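Local coordinates for DUF5636 domain-containing protein (Legionella pneumophila subsp. pneumophila str. Philadelphia 1, PDB 4RD8) that is of unknown function but folds as an all-helical protein of the DUF5636 family from Legionella pneumophila, at residues A[48-52]-A[209-213]; A[75-79]-A[128-133]. The protein carries 3 engineered substitutions. All coordinates share one frame; numbering follows the deposited sequence.

In the fold
Interactions 1 and 2 are neighbouring parts of the same helical packing, their centres about 13 Å apart. Interaction 1 seats the start of helix 211-218 on helix 41-61. Interaction 2 seats the start of helix 130-144 on helix 69-85. Helices 41-61 and 69-85 follow each other in the chain and pack together, with L51 CD1 3.9 Å from L78 CD2. L213 of interaction 1 also meets L75, CD1 to CD1, at 4.0 Å. Along the chain, 75-79 and 128-133 are nested in the loop that 48-52 and 209-213 close. The centre of interaction 2 lies about 8 Å from the centre of the chain, that of interaction 1 about 16 Å.

Interaction 1 of 2, residues A[48-52]-A[209-213]; sequences LIELN and IFPVL
The start of helix 211-218 is held by N52, a residue from the middle of helix 41-61. F210 occupies the N-cap position of the later helix, but across this contact it is the N52 amide oxygen that takes up first-turn N-H groups. L213 N donates to N52 OD1 at 2.8 Å in a nearly straight bond, with an N-H...O angle of 168°. The donor is tilted slightly from the carbonyl plane. V212 N also lies 2.9 Å from N52 OD1, but its N-H is turned well off the line (121°) and the bond is weak.

N52 reaches this place because its CG stands anti to the backbone N (chi1 179°). Its CB lies against F210 CB at 3.6 Å, and the amide then runs on past F210 CA. D205, from the chain before the helix, accepts bonds from the backbone N of both I209 and F210.

Apolar contacts make up the rest of the interface. L48 CB comes to F210 CD2 at 3.7 Å, meeting the ring obliquely, while L48 CD1 approaches CE2. The other branch of L48, CD2, turns to L213 CD2. That same L213 methyl meets L51 CD2 at 3.7 Å, so it touches two leucines from successive turns of helix 41-61. Both leucines cross L213 at about a right angle. At the more exposed end, I49 CG1 lies 4.0 Å from I209 CB, and the CD1 methyls of the two isoleucines also meet.

One strong and one weak N-H bond at the start of the helix fall on the same side-chain oxygen. The positive end of the helix dipole would probably polarise the N52 carbonyl further. The one straight bond and the packing at N52 CB limit how the amide can turn.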
loop_
_atom_site.group_PDB
_atom_site.type_symbol
_atom_site.label_atom_id
_atom_site.label_comp_id
_atom_site.label_asym_id
_atom_site.label_seq_id
_atom_site.Cartn_x
_atom_site.Cartn_y
_atom_site.Cartn_z
ATOM N N LEU A 48 8.176 0.539 8.503
ATOM C CA LEU A 48 9.182 -0.032 7.603
ATOM C C LEU A 48 10.219 -0.836 8.382
ATOM O O LEU A 48 10.647 -1.910 7.945
ATOM C CB LEU A 48 9.874 1.055 6.763
ATOM C CG LEU A 48 9.056 1.677 5.636
ATOM C CD1 LEU A 48 9.754 2.912 5.085
ATOM C CD2 LEU A 48 8.857 0.661 4.515
ATOM N N ILE A 49 10.624 -0.309 9.537
ATOM C CA ILE A 49 11.488 -1.042 10.452
ATOM C C ILE A 49 10.831 -2.365 10.868
ATOM O O ILE A 49 11.485 -3.411 10.883
ATOM C CB ILE A 49 11.836 -0.190 11.698
ATOM C CG1 ILE A 49 12.808 0.929 11.309
ATOM C CG2 ILE A 49 12.442 -1.054 12.790
ATOM C CD1 ILE A 49 12.948 2.012 12.348
ATOM N N GLU A 50 9.537 -2.317 11.176
ATOM C CA GLU A 50 8.805 -3.508 11.606
ATOM C C GLU A 50 8.731 -4.525 10.468
ATOM O O GLU A 50 8.946 -5.720 10.681
ATOM C CB GLU A 50 7.398 -3.129 12.095
ATOM C CG GLU A 50 6.491 -4.310 12.454
ATOM C CD GLU A 50 6.978 -5.096 13.666
ATOM O OE1 GLU A 50 7.607 -4.501 14.575
ATOM O OE2 GLU A 50 6.726 -6.320 13.713
ATOM N N LEU A 51 8.449 -4.035 9.262
ATOM C CA LEU A 51 8.361 -4.897 8.085
ATOM C C LEU A 51 9.721 -5.531 7.824
ATOM O O LEU A 51 9.817 -6.732 7.536
ATOM C CB LEU A 51 7.906 -4.095 6.867
ATOM C CG LEU A 51 7.705 -4.892 5.574
ATOM C CD1 LEU A 51 6.568 -5.885 5.734
ATOM C CD2 LEU A 51 7.444 -3.950 4.399
ATOM N N ASN A 52 10.772 -4.723 7.953
ATOM C CA ASN A 52 12.141 -5.214 7.807
ATOM C C ASN A 52 12.480 -6.273 8.838
ATOM O O ASN A 52 13.190 -7.231 8.542
ATOM C CB ASN A 52 13.150 -4.070 7.919
ATOM C CG ASN A 52 14.585 -4.547 7.796
ATOM O OD1 ASN A 52 15.109 -4.707 6.687
ATOM N ND2 ASN A 52 15.235 -4.769 8.936
ATOM N N ILE A 209 18.179 1.590 8.411
ATOM C CA ILE A 209 17.190 1.076 9.355
ATOM C C ILE A 209 16.297 -0.011 8.750
ATOM O O ILE A 209 15.480 -0.618 9.446
ATOM C CB ILE A 209 16.328 2.208 9.956
ATOM C CG1 ILE A 209 15.723 3.070 8.848
ATOM C CG2 ILE A 209 17.175 3.065 10.906
ATOM C CD1 ILE A 209 14.669 4.059 9.337
ATOM N N PHE A 210 16.444 -0.246 7.449
ATOM C CA PHE A 210 15.796 -1.402 6.823
ATOM C C PHE A 210 16.626 -2.107 5.741
ATOM O O PHE A 210 16.149 -2.307 4.618
ATOM C CB PHE A 210 14.404 -1.051 6.304
ATOM C CG PHE A 210 14.275 0.347 5.767
ATOM C CD1 PHE A 210 14.790 0.684 4.522
ATOM C CD2 PHE A 210 13.594 1.319 6.494
ATOM C CE1 PHE A 210 14.651 1.975 4.020
ATOM C CE2 PHE A 210 13.451 2.612 5.996
ATOM C CZ PHE A 210 13.980 2.938 4.759
ATOM N N PRO A 211 17.849 -2.528 6.098
ATOM C CA PRO A 211 18.804 -3.073 5.127
ATOM C C PRO A 211 18.337 -4.364 4.458
ATOM O O PRO A 211 18.688 -4.596 3.299
ATOM C CB PRO A 211 20.046 -3.343 5.978
ATOM C CG PRO A 211 19.517 -3.576 7.349
ATOM C CD PRO A 211 18.355 -2.639 7.480
ATOM N N VAL A 212 17.564 -5.182 5.169
ATOM C CA VAL A 212 17.089 -6.447 4.619
ATOM C C VAL A 212 15.968 -6.230 3.613
ATOM O O VAL A 212 15.991 -6.793 2.514
ATOM C CB VAL A 212 16.649 -7.419 5.728
ATOM C CG1 VAL A 212 16.058 -8.679 5.126
ATOM C CG2 VAL A 212 17.836 -7.768 6.612
ATOM N N LEU A 213 14.994 -5.406 3.987
ATOM C CA LEU A 213 13.917 -5.034 3.080
ATOM C C LEU A 213 14.503 -4.381 1.833
ATOM O O LEU A 213 14.045 -4.621 0.718
ATOM C CB LEU A 213 12.936 -4.089 3.783
ATOM C CG LEU A 213 11.763 -3.527 2.969
ATOM C CD1 LEU A 213 10.925 -4.643 2.353
ATOM C CD2 LEU A 213 10.887 -2.602 3.822
#

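Interaction 2 of 2, residues A[75-79]-A[128-133]; sequences LRTLI and ELTHAI
R76 and E128 form a salt bridge across this contact. R76 meets E128 end-on with both NH1 and NH2, and both bonds go to OE1. R76 NH2 is 2.7 Å from E128 OE1 and R76 NH1 is 2.8 Å from it. OE1 sits at the guanidinium edge, near its plane. The planes of the two flat groups are 72° apart. NH2 reaches OE1 from above the carboxylate plane. NH1 comes from the same face but on the syn side. The E128 chain is extended, while that of R76 bends at chi2 (132°) and chi3 (148°) to bring its end round. K117 offers E128 OE2 a second, long and weak ion pair.

L129 is the N-cap residue of helix 130-144, and its side chain packs against one face of the guanidinium, offset toward the rim, with L129 CD1 3.6 Å from R76 CG.

Apolar packing continues into the first turn of that helix. I79 CG2 meets A132 CB at 3.8 Å. The I79 CD1 methyl touches both L129 CD1 and I133 CG1, each at 4.0 Å. M92, from a loop, packs on R76, L129 and A132.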
loop_
_atom_site.group_PDB
_atom_site.type_symbol
_atom_site.label_atom_id
_atom_site.label_comp_id
_atom_site.label_asym_id
_atom_site.label_seq_id
_atom_site.Cartn_x
_atom_site.Cartn_y
_atom_site.Cartn_z
ATOM N N LEU A 75 9.347 -12.244 0.965
ATOM C CA LEU A 75 8.771 -10.907 1.107
ATOM C C LEU A 75 7.354 -10.858 0.535
ATOM O O LEU A 75 6.462 -10.247 1.119
ATOM C CB LEU A 75 9.645 -9.858 0.411
ATOM C CG LEU A 75 9.055 -8.443 0.348
ATOM C CD1 LEU A 75 8.785 -7.916 1.741
ATOM C CD2 LEU A 75 9.987 -7.498 -0.396
ATOM N N ARG A 76 7.156 -11.501 -0.611
ATOM C CA ARG A 76 5.838 -11.531 -1.253
ATOM C C ARG A 76 4.809 -12.256 -0.396
ATOM O O ARG A 76 3.668 -11.810 -0.278
ATOM C CB ARG A 76 5.924 -12.191 -2.632
ATOM C CG ARG A 76 6.064 -11.214 -3.791
ATOM C CD ARG A 76 7.185 -11.623 -4.726
ATOM N NE ARG A 76 6.927 -11.250 -6.116
ATOM C CZ ARG A 76 7.511 -10.239 -6.753
ATOM N NH1 ARG A 76 8.402 -9.477 -6.135
ATOM N NH2 ARG A 76 7.200 -9.992 -8.018
ATOM N N THR A 77 5.216 -13.372 0.200
ATOM C CA THR A 77 4.311 -14.133 1.049
ATOM C C THR A 77 4.048 -13.382 2.352
ATOM O O THR A 77 2.935 -13.415 2.868
ATOM C CB THR A 77 4.823 -15.571 1.313
ATOM O OG1 THR A 77 6.149 -15.514 1.844
ATOM C CG2 THR A 77 4.840 -16.375 0.018
ATOM N N LEU A 78 5.064 -12.698 2.877
ATOM C CA LEU A 78 4.863 -11.841 4.044
ATOM C C LEU A 78 3.881 -10.717 3.730
ATOM O O LEU A 78 2.958 -10.449 4.507
ATOM C CB LEU A 78 6.192 -11.256 4.543
ATOM C CG LEU A 78 6.116 -10.161 5.615
ATOM C CD1 LEU A 78 5.418 -10.667 6.875
ATOM C CD2 LEU A 78 7.521 -9.637 5.954
ATOM N N ILE A 79 4.078 -10.054 2.593
ATOM C CA ILE A 79 3.159 -9.000 2.168
ATOM C C ILE A 79 1.723 -9.545 2.054
ATOM O O ILE A 79 0.775 -8.927 2.562
ATOM C CB ILE A 79 3.622 -8.356 0.836
ATOM C CG1 ILE A 79 4.854 -7.460 1.093
ATOM C CG2 ILE A 79 2.486 -7.571 0.185
ATOM C CD1 ILE A 79 5.651 -7.105 -0.164
ATOM N N GLU A 128 7.763 -2.466 -7.862
ATOM C CA GLU A 128 6.878 -3.504 -8.393
ATOM C C GLU A 128 5.688 -3.756 -7.464
ATOM O O GLU A 128 4.553 -3.959 -7.908
ATOM C CB GLU A 128 7.692 -4.792 -8.568
ATOM C CG GLU A 128 6.998 -5.932 -9.289
ATOM C CD GLU A 128 7.844 -7.198 -9.291
ATOM O OE1 GLU A 128 8.327 -7.595 -8.206
ATOM O OE2 GLU A 128 8.037 -7.795 -10.372
ATOM N N LEU A 129 5.962 -3.741 -6.166
ATOM C CA LEU A 129 4.946 -4.010 -5.157
ATOM C C LEU A 129 4.802 -2.834 -4.213
ATOM O O LEU A 129 4.493 -3.024 -3.037
ATOM C CB LEU A 129 5.329 -5.244 -4.331
ATOM C CG LEU A 129 5.577 -6.547 -5.091
ATOM C CD1 LEU A 129 6.026 -7.635 -4.129
ATOM C CD2 LEU A 129 4.335 -6.978 -5.832
ATOM N N THR A 130 5.044 -1.625 -4.704
ATOM C CA THR A 130 5.053 -0.475 -3.801
ATOM C C THR A 130 3.664 -0.189 -3.224
ATOM O O THR A 130 3.546 0.142 -2.053
ATOM C CB THR A 130 5.646 0.791 -4.456
ATOM O OG1 THR A 130 6.963 0.502 -4.935
ATOM C CG2 THR A 130 5.744 1.920 -3.435
ATOM N N HIS A 131 2.613 -0.313 -4.027
ATOM C CA HIS A 131 1.267 -0.101 -3.494
ATOM C C HIS A 131 0.936 -1.162 -2.447
ATOM O O HIS A 131 0.326 -0.860 -1.418
ATOM C CB HIS A 131 0.214 -0.102 -4.609
ATOM C CG HIS A 131 0.264 1.099 -5.495
ATOM N ND1 HIS A 131 0.444 2.384 -5.012
ATOM C CD2 HIS A 131 0.134 1.220 -6.841
ATOM C CE1 HIS A 131 0.428 3.236 -6.026
ATOM N NE2 HIS A 131 0.248 2.557 -7.140
ATOM N N ALA A 132 1.344 -2.404 -2.698
ATOM C CA ALA A 132 1.159 -3.462 -1.709
ATOM C C ALA A 132 1.862 -3.099 -0.412
ATOM O O ALA A 132 1.319 -3.302 0.676
ATOM C CB ALA A 132 1.679 -4.798 -2.245
ATOM N N ILE A 133 3.071 -2.555 -0.531
ATOM C CA ILE A 133 3.826 -2.122 0.644
ATOM C C ILE A 133 3.157 -0.951 1.381
ATOM O O ILE A 133 3.115 -0.949 2.615
ATOM C CB ILE A 133 5.301 -1.811 0.299
ATOM C CG1 ILE A 133 6.019 -3.105 -0.092
ATOM C CG2 ILE A 133 6.007 -1.181 1.484
ATOM C CD1 ILE A 133 7.425 -2.900 -0.627
#